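Long-range contacts in immunity protein 52 domain-containing protein (Burkholderia pseudomallei K96243, PDB 4RHO), which is of unknown function but probably acts as an immunity protein that shields the producing bacterium from a cognate toxin: residues Q200-R205 against E244-D249; I221-D226 against A238-I243. All coordinates share one frame; numbering follows the deposited sequence.

Overall arrangement
Both contacts use the C-terminal helix 234-249, its last turns in contact 1 and its middle turns in contact 2, and their centres lie about 9 Å apart at one end of the antiparallel sheet. Along the chain the order is 200-205, 221-226, 238-243, 244-249, so contact 2 closes a short connection inside the longer one spanned by contact 1. The loop 200-205 leads into strand 206-212, one of the two outermost strands; segment 221-226 begins at the end of its neighbour, strand 215-222. Arg205 N lies 2.8 Å from Val222 O, a probable hydrogen bond that joins the two sites. Both contacts pack the same helix on the edge region of the sheet, in a protein of the Imm52 family.

Contact 1: Q200-R205 against E244-D249; sequences QVPEAR and EIRLVD
Glu203 and Arg246 form a side-on salt bridge that ties the loop to the last turns of the helix. Arg246 NE reaches Glu203 OE1 at 3.0 Å (156°), while Arg246 NH2 reaches Glu203 OE2 at 2.7 Å with a more bent angle of 146°. Arg246 NE also meets Glu203 OE2 at 3.0 Å, so NE is shared between both oxygens, as OE2 is between NE and NH2. The carboxyl carbon lies at the guanidinium edge, yet the two planes are turned 37° apart, and NH2 approaches OE2 from outside the carboxylate plane. Arg246 starts with CG anti to its backbone N, then bends at chi2 and chi3, which curls NE back to the acid.

Van der Waals contacts adjoin the pair. Pro202 CG sits over one guanidinium face, and Gln200 O lies 3.3 Å from Arg246 CG. On the buried side, Val201 CG2 touches Leu247 CD2 at 3.7 Å, an apolar pair continued by Val201 against Ile243 and Leu247 against Ile221 of the sheet.

Val201 to Ala204 makes a type I beta turn, and the arrangement is that of a turn-bearing loop laid across the C-terminal end of a sheet-packed helix.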
ATOM      1  N   GLN A 200      17.713   8.183 -17.751  1.00 32.13           N
ATOM      2  CA  GLN A 200      18.006   6.935 -17.056  1.00 30.80           C
ATOM      3  C   GLN A 200      17.034   5.829 -17.456  1.00 34.57           C
ATOM      4  O   GLN A 200      17.455   4.692 -17.641  1.00 34.87           O
ATOM      5  CB  GLN A 200      17.970   7.138 -15.547  1.00 31.42           C
ATOM      6  CG  GLN A 200      19.123   7.966 -15.021  1.00 37.19           C
ATOM      7  CD  GLN A 200      18.928   8.312 -13.573  1.00 46.90           C
ATOM      8  OE1 GLN A 200      17.965   8.979 -13.195  1.00 39.61           O
ATOM      9  NE2 GLN A 200      19.857   7.894 -12.733  1.00 38.60           N
ATOM     10  N   VAL A 201      15.720   6.140 -17.521  1.00 30.82           N
ATOM     11  CA  VAL A 201      14.699   5.123 -17.845  1.00 30.16           C
ATOM     12  C   VAL A 201      13.846   5.601 -19.037  1.00 33.66           C
ATOM     13  O   VAL A 201      12.755   6.142 -18.847  1.00 33.09           O
ATOM     14  CB  VAL A 201      13.807   4.782 -16.604  1.00 33.40           C
ATOM     15  CG1 VAL A 201      12.920   3.565 -16.884  1.00 32.93           C
ATOM     16  CG2 VAL A 201      14.662   4.546 -15.367  1.00 33.14           C
ATOM     17  N   PRO A 202      14.333   5.411 -20.286  1.00 31.59           N
ATOM     18  CA  PRO A 202      13.580   5.926 -21.446  1.00 31.46           C
ATOM     19  C   PRO A 202      12.324   5.082 -21.768  1.00 35.08           C
ATOM     20  O   PRO A 202      11.460   5.541 -22.521  1.00 35.33           O
ATOM     21  CB  PRO A 202      14.599   5.871 -22.582  1.00 33.45           C
ATOM     22  CG  PRO A 202      15.555   4.818 -22.184  1.00 37.93           C
ATOM     23  CD  PRO A 202      15.636   4.838 -20.692  1.00 33.22           C
ATOM     24  N   GLU A 203      12.203   3.868 -21.155  1.00 30.27           N
ATOM     25  CA  GLU A 203      11.034   2.980 -21.372  1.00 29.98           C
ATOM     26  C   GLU A 203       9.812   3.444 -20.557  1.00 32.90           C
ATOM     27  O   GLU A 203       8.680   3.070 -20.885  1.00 32.71           O
ATOM     28  CB  GLU A 203      11.373   1.511 -20.999  1.00 31.00           C
ATOM     29  CG  GLU A 203      12.429   0.871 -21.881  1.00 37.13           C
ATOM     30  CD  GLU A 203      13.848   0.984 -21.359  1.00 46.53           C
ATOM     31  OE1 GLU A 203      14.096   1.842 -20.481  1.00 33.18           O
ATOM     32  OE2 GLU A 203      14.709   0.201 -21.817  1.00 41.79           O
ATOM     33  N   ALA A 204      10.048   4.176 -19.440  1.00 28.42           N
ATOM     34  CA  ALA A 204       8.966   4.598 -18.539  1.00 27.45           C
ATOM     35  C   ALA A 204       7.928   5.456 -19.274  1.00 30.01           C
ATOM     36  O   ALA A 204       8.293   6.357 -20.023  1.00 29.51           O
ATOM     37  CB  ALA A 204       9.537   5.365 -17.355  1.00 27.76           C
ATOM     38  N   ARG A 205       6.634   5.142 -19.087  1.00 26.52           N
ATOM     39  CA  ARG A 205       5.547   5.892 -19.717  1.00 26.80           C
ATOM     40  C   ARG A 205       5.313   7.217 -18.990  1.00 32.40           C
ATOM     41  O   ARG A 205       4.838   8.182 -19.597  1.00 32.59           O
ATOM     42  CB  ARG A 205       4.256   5.054 -19.746  1.00 25.05           C
ATOM     43  CG  ARG A 205       4.035   4.292 -21.078  1.00 29.71           C
ATOM     44  CD  ARG A 205       5.268   3.509 -21.520  1.00 29.45           C
ATOM     45  NE  ARG A 205       5.010   2.725 -22.730  1.00 38.37           N
ATOM     46  CZ  ARG A 205       5.967   2.215 -23.500  1.00 50.61           C
ATOM     47  NH1 ARG A 205       7.245   2.469 -23.239  1.00 36.25           N
ATOM     48  NH2 ARG A 205       5.653   1.502 -24.575  1.00 36.19           N
ATOM     49  N   GLU A 244      12.253  -2.776 -15.241  1.00 25.79           N
ATOM     50  CA  GLU A 244      12.985  -3.440 -14.141  1.00 26.02           C
ATOM     51  C   GLU A 244      14.432  -3.711 -14.542  1.00 31.12           C
ATOM     52  O   GLU A 244      15.351  -3.402 -13.778  1.00 31.20           O
ATOM     53  CB  GLU A 244      12.290  -4.754 -13.742  1.00 27.68           C
ATOM     54  CG  GLU A 244      10.995  -4.537 -12.986  1.00 34.66           C
ATOM     55  CD  GLU A 244      10.022  -5.701 -13.015  1.00 47.52           C
ATOM     56  OE1 GLU A 244      10.330  -6.725 -13.663  1.00 39.28           O
ATOM     57  OE2 GLU A 244       8.916  -5.556 -12.448  1.00 39.72           O
ATOM     58  N   ILE A 245      14.641  -4.237 -15.767  1.00 28.02           N
ATOM     59  CA  ILE A 245      15.979  -4.522 -16.299  1.00 28.64           C
ATOM     60  C   ILE A 245      16.793  -3.208 -16.432  1.00 31.76           C
ATOM     61  O   ILE A 245      17.954  -3.163 -16.026  1.00 31.84           O
ATOM     62  CB  ILE A 245      15.869  -5.271 -17.663  1.00 32.23           C
ATOM     63  CG1 ILE A 245      15.215  -6.677 -17.471  1.00 33.22           C
ATOM     64  CG2 ILE A 245      17.247  -5.378 -18.354  1.00 33.10           C
ATOM     65  CD1 ILE A 245      14.834  -7.411 -18.815  1.00 34.66           C
ATOM     66  N   ARG A 246      16.153  -2.132 -16.935  1.00 27.13           N
ATOM     67  CA  ARG A 246      16.805  -0.822 -17.076  1.00 26.61           C
ATOM     68  C   ARG A 246      17.264  -0.277 -15.698  1.00 31.80           C
ATOM     69  O   ARG A 246      18.397   0.190 -15.567  1.00 33.10           O
ATOM     70  CB  ARG A 246      15.853   0.182 -17.757  1.00 24.37           C
ATOM     71  CG  ARG A 246      16.461   1.585 -17.946  1.00 25.42           C
ATOM     72  CD  ARG A 246      17.556   1.592 -18.994  1.00 32.01           C
ATOM     73  NE  ARG A 246      17.037   1.257 -20.320  1.00 31.12           N
ATOM     74  CZ  ARG A 246      17.803   1.050 -21.381  1.00 39.95           C
ATOM     75  NH1 ARG A 246      19.123   1.118 -21.277  1.00 25.81           N
ATOM     76  NH2 ARG A 246      17.259   0.743 -22.549  1.00 30.50           N
ATOM     77  N   LEU A 247      16.375  -0.343 -14.683  1.00 27.69           N
ATOM     78  CA  LEU A 247      16.669   0.165 -13.337  1.00 27.67           C
ATOM     79  C   LEU A 247      17.841  -0.585 -12.690  1.00 33.85           C
ATOM     80  O   LEU A 247      18.642   0.027 -11.979  1.00 33.98           O
ATOM     81  CB  LEU A 247      15.424   0.061 -12.439  1.00 26.68           C
ATOM     82  CG  LEU A 247      14.304   1.044 -12.750  1.00 30.18           C
ATOM     83  CD1 LEU A 247      13.023   0.632 -12.074  1.00 29.50           C
ATOM     84  CD2 LEU A 247      14.691   2.462 -12.349  1.00 32.33           C
ATOM     85  N   VAL A 248      17.918  -1.912 -12.895  1.00 31.52           N
ATOM     86  CA  VAL A 248      18.996  -2.718 -12.314  1.00 32.37           C
ATOM     87  C   VAL A 248      20.315  -2.428 -13.038  1.00 38.03           C
ATOM     88  O   VAL A 248      21.329  -2.209 -12.389  1.00 38.47           O
ATOM     89  CB  VAL A 248      18.658  -4.232 -12.334  1.00 36.44           C
ATOM     90  CG1 VAL A 248      19.899  -5.080 -12.057  1.00 37.33           C
ATOM     91  CG2 VAL A 248      17.559  -4.549 -11.337  1.00 35.58           C
ATOM     92  N   ASP A 249      20.263  -2.289 -14.368  1.00 35.64           N
ATOM     93  CA  ASP A 249      21.451  -2.018 -15.189  1.00 36.78           C
ATOM     94  C   ASP A 249      22.191  -0.728 -14.731  1.00 39.34           C
ATOM     95  O   ASP A 249      23.403  -0.621 -14.913  1.00 39.74           O
ATOM     96  CB  ASP A 249      21.060  -1.898 -16.659  1.00 39.35           C
ATOM     97  CG  ASP A 249      22.172  -2.270 -17.603  1.00 60.56           C
ATOM     98  OD1 ASP A 249      22.385  -3.472 -17.810  1.00 63.95           O
ATOM     99  OD2 ASP A 249      22.784  -1.350 -18.191  1.00 70.11           O
TER

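Contact 2: I221-D226 against A238-I243; sequences IVSVTD and AIANRI
Ser223 OG, set beside Ala240, is held by a hydrogen bond to Gly187 O and a weak one to Trp188 O, both outside the helix. With chi1 at 61°, OG lies between the backbone N and the carbonyl carbon of its own residue, and Ser223 OG comes within 4.2 Å of Ala240 CB without bonding to the helix. The hydroxyl of this buried serine is therefore satisfied by neighbouring backbone, and what the helix receives is mainly its carbon atoms.

The small side chains allow a close approach: Ser223 CA and Ala240 CA are 5.4 Å apart, and Ser223 CB rests 4.1 Å from Ala240 CA. Three residues further along the helix, the tip of Ile243 reaches over the strand end, its CD1 lying 3.7 Å from Ser223 CA. An extended chain (chi1 -64°, chi2 172°) carries CD1 that far and leaves Ile243 CG2 to meet Ile221 CG2 at 3.7 Å, where the two isoleucines run past each other in opposite directions. On the other side of Ala240 in sequence, Ile239 uses its CG2 branch, which packs 3.8 Å from Ser223 O and touches Val224 CG2 at 4.1 Å.

No hydrogen bond crosses between 221-226 and 238-243; the joint is made by dispersion and shape, and all seven touching residues are buried. Ile221 also packs on Leu207 of strand 206-212, while Val222 turns its side chain away from the helix.

Residues 239, 240 and 243 make one stripe, spaced i, i+1, i+4, along the inner side of the helix. The stripe packs on the end of strand 215-222 and the loop that leaves it, a helix-on-sheet contact of the alpha/beta kind, here placing helix 234-249 over the edge region of the antiparallel sheet.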
ATOM      1  N   ILE A 221       7.663   5.667 -10.940  1.00 27.01           N
ATOM      2  CA  ILE A 221       7.895   5.158 -12.279  1.00 26.86           C
ATOM      3  C   ILE A 221       6.640   4.438 -12.771  1.00 29.50           C
ATOM      4  O   ILE A 221       6.161   3.519 -12.108  1.00 27.93           O
ATOM      5  CB  ILE A 221       9.136   4.230 -12.302  1.00 30.28           C
ATOM      6  CG1 ILE A 221      10.328   4.875 -11.541  1.00 31.31           C
ATOM      7  CG2 ILE A 221       9.520   3.869 -13.747  1.00 30.89           C
ATOM      8  CD1 ILE A 221      11.383   3.889 -11.099  1.00 41.98           C
ATOM      9  N   VAL A 222       6.061   4.903 -13.899  1.00 25.71           N
ATOM     10  CA  VAL A 222       4.816   4.331 -14.412  1.00 25.50           C
ATOM     11  C   VAL A 222       5.084   3.560 -15.726  1.00 30.90           C
ATOM     12  O   VAL A 222       5.724   4.090 -16.643  1.00 30.21           O
ATOM     13  CB  VAL A 222       3.723   5.419 -14.605  1.00 29.03           C
ATOM     14  CG1 VAL A 222       2.387   4.791 -14.984  1.00 29.08           C
ATOM     15  CG2 VAL A 222       3.577   6.275 -13.348  1.00 28.47           C
ATOM     16  N   SER A 223       4.605   2.309 -15.802  1.00 28.06           N
ATOM     17  CA  SER A 223       4.810   1.462 -16.976  1.00 28.38           C
ATOM     18  C   SER A 223       3.683   1.636 -17.990  1.00 32.92           C
ATOM     19  O   SER A 223       3.917   1.521 -19.187  1.00 33.24           O
ATOM     20  CB  SER A 223       4.911  -0.006 -16.562  1.00 30.47           C
ATOM     21  OG  SER A 223       3.714  -0.442 -15.936  1.00 31.62           O
ATOM     22  N   VAL A 224       2.433   1.798 -17.501  1.00 30.06           N
ATOM     23  CA  VAL A 224       1.253   1.885 -18.370  1.00 30.78           C
ATOM     24  C   VAL A 224       0.406   3.108 -17.974  1.00 35.34           C
ATOM     25  O   VAL A 224       0.096   3.287 -16.800  1.00 34.09           O
ATOM     26  CB  VAL A 224       0.413   0.568 -18.318  1.00 35.05           C
ATOM     27  CG1 VAL A 224      -0.847   0.688 -19.159  1.00 36.29           C
ATOM     28  CG2 VAL A 224       1.247  -0.633 -18.764  1.00 34.82           C
ATOM     29  N   THR A 225       0.064   3.964 -18.957  1.00 33.82           N
ATOM     30  CA  THR A 225      -0.723   5.179 -18.700  1.00 34.38           C
ATOM     31  C   THR A 225      -1.994   5.220 -19.578  1.00 41.96           C
ATOM     32  O   THR A 225      -2.852   6.079 -19.368  1.00 43.00           O
ATOM     33  CB  THR A 225       0.136   6.436 -18.943  1.00 38.66           C
ATOM     34  OG1 THR A 225       0.712   6.362 -20.251  1.00 41.64           O
ATOM     35  CG2 THR A 225       1.229   6.607 -17.905  1.00 32.73           C
ATOM     36  N   ASP A 226      -2.094   4.316 -20.585  1.00 40.18           N
ATOM     37  CA  ASP A 226      -3.213   4.343 -21.540  1.00 41.76           C
ATOM     38  C   ASP A 226      -4.418   3.535 -21.026  1.00 44.68           C
ATOM     39  O   ASP A 226      -5.542   3.741 -21.497  1.00 45.36           O
ATOM     40  CB  ASP A 226      -2.768   3.811 -22.919  1.00 44.80           C
ATOM     41  CG  ASP A 226      -2.382   2.338 -22.927  1.00 57.17           C
ATOM     42  OD1 ASP A 226      -1.506   1.953 -22.129  1.00 56.66           O
ATOM     43  OD2 ASP A 226      -2.870   1.603 -23.811  1.00 65.73           O
ATOM     44  N   ALA A 238       5.508  -7.008 -20.245  1.00 34.20           N
ATOM     45  CA  ALA A 238       6.764  -6.866 -20.994  1.00 34.46           C
ATOM     46  C   ALA A 238       7.411  -5.478 -20.786  1.00 37.00           C
ATOM     47  O   ALA A 238       8.630  -5.389 -20.669  1.00 36.41           O
ATOM     48  CB  ALA A 238       6.520  -7.108 -22.476  1.00 36.29           C
ATOM     49  N   ILE A 239       6.599  -4.404 -20.740  1.00 33.34           N
ATOM     50  CA  ILE A 239       7.147  -3.054 -20.558  1.00 32.41           C
ATOM     51  C   ILE A 239       7.581  -2.846 -19.069  1.00 33.46           C
ATOM     52  O   ILE A 239       8.647  -2.274 -18.816  1.00 31.86           O
ATOM     53  CB  ILE A 239       6.153  -1.942 -21.041  1.00 36.42           C
ATOM     54  CG1 ILE A 239       6.811  -0.532 -20.975  1.00 36.91           C
ATOM     55  CG2 ILE A 239       4.834  -1.982 -20.264  1.00 38.01           C
ATOM     56  CD1 ILE A 239       8.111  -0.385 -21.857  1.00 46.92           C
ATOM     57  N   ALA A 240       6.809  -3.399 -18.110  1.00 28.73           N
ATOM     58  CA  ALA A 240       7.197  -3.349 -16.700  1.00 26.94           C
ATOM     59  C   ALA A 240       8.486  -4.138 -16.476  1.00 28.50           C
ATOM     60  O   ALA A 240       9.372  -3.677 -15.756  1.00 26.75           O
ATOM     61  CB  ALA A 240       6.080  -3.902 -15.824  1.00 27.73           C
ATOM     62  N   ASN A 241       8.641  -5.284 -17.200  1.00 24.99           N
ATOM     63  CA  ASN A 241       9.855  -6.103 -17.146  1.00 25.02           C
ATOM     64  C   ASN A 241      11.069  -5.342 -17.726  1.00 29.28           C
ATOM     65  O   ASN A 241      12.143  -5.349 -17.121  1.00 29.10           O
ATOM     66  CB  ASN A 241       9.648  -7.430 -17.897  1.00 25.91           C
ATOM     67  CG  ASN A 241       8.807  -8.440 -17.139  1.00 39.20           C
ATOM     68  OD1 ASN A 241       8.509  -8.283 -15.945  1.00 39.68           O
ATOM     69  ND2 ASN A 241       8.450  -9.513 -17.799  1.00 31.14           N
ATOM     70  N   ARG A 242      10.879  -4.652 -18.883  1.00 25.96           N
ATOM     71  CA  ARG A 242      11.941  -3.848 -19.512  1.00 25.48           C
ATOM     72  C   ARG A 242      12.420  -2.730 -18.577  1.00 29.66           C
ATOM     73  O   ARG A 242      13.623  -2.452 -18.512  1.00 30.32           O
ATOM     74  CB  ARG A 242      11.450  -3.249 -20.834  1.00 24.27           C
ATOM     75  CG  ARG A 242      11.342  -4.270 -21.973  1.00 27.57           C
ATOM     76  CD  ARG A 242      10.632  -3.675 -23.168  1.00 30.96           C
ATOM     77  NE  ARG A 242      11.328  -2.490 -23.676  1.00 43.26           N
ATOM     78  CZ  ARG A 242      10.771  -1.599 -24.489  1.00 58.43           C
ATOM     79  NH1 ARG A 242       9.499  -1.721 -24.847  1.00 46.35           N
ATOM     80  NH2 ARG A 242      11.468  -0.553 -24.912  1.00 47.44           N
ATOM     81  N   ILE A 243      11.478  -2.078 -17.861  1.00 25.63           N
ATOM     82  CA  ILE A 243      11.815  -1.001 -16.923  1.00 24.53           C
ATOM     83  C   ILE A 243      12.626  -1.565 -15.737  1.00 28.54           C
ATOM     84  O   ILE A 243      13.606  -0.946 -15.321  1.00 28.59           O
ATOM     85  CB  ILE A 243      10.533  -0.258 -16.442  1.00 26.90           C
ATOM     86  CG1 ILE A 243       9.835   0.455 -17.627  1.00 27.02           C
ATOM     87  CG2 ILE A 243      10.868   0.749 -15.306  1.00 27.01           C
ATOM     88  CD1 ILE A 243       8.491   1.031 -17.301  1.00 33.26           C
TER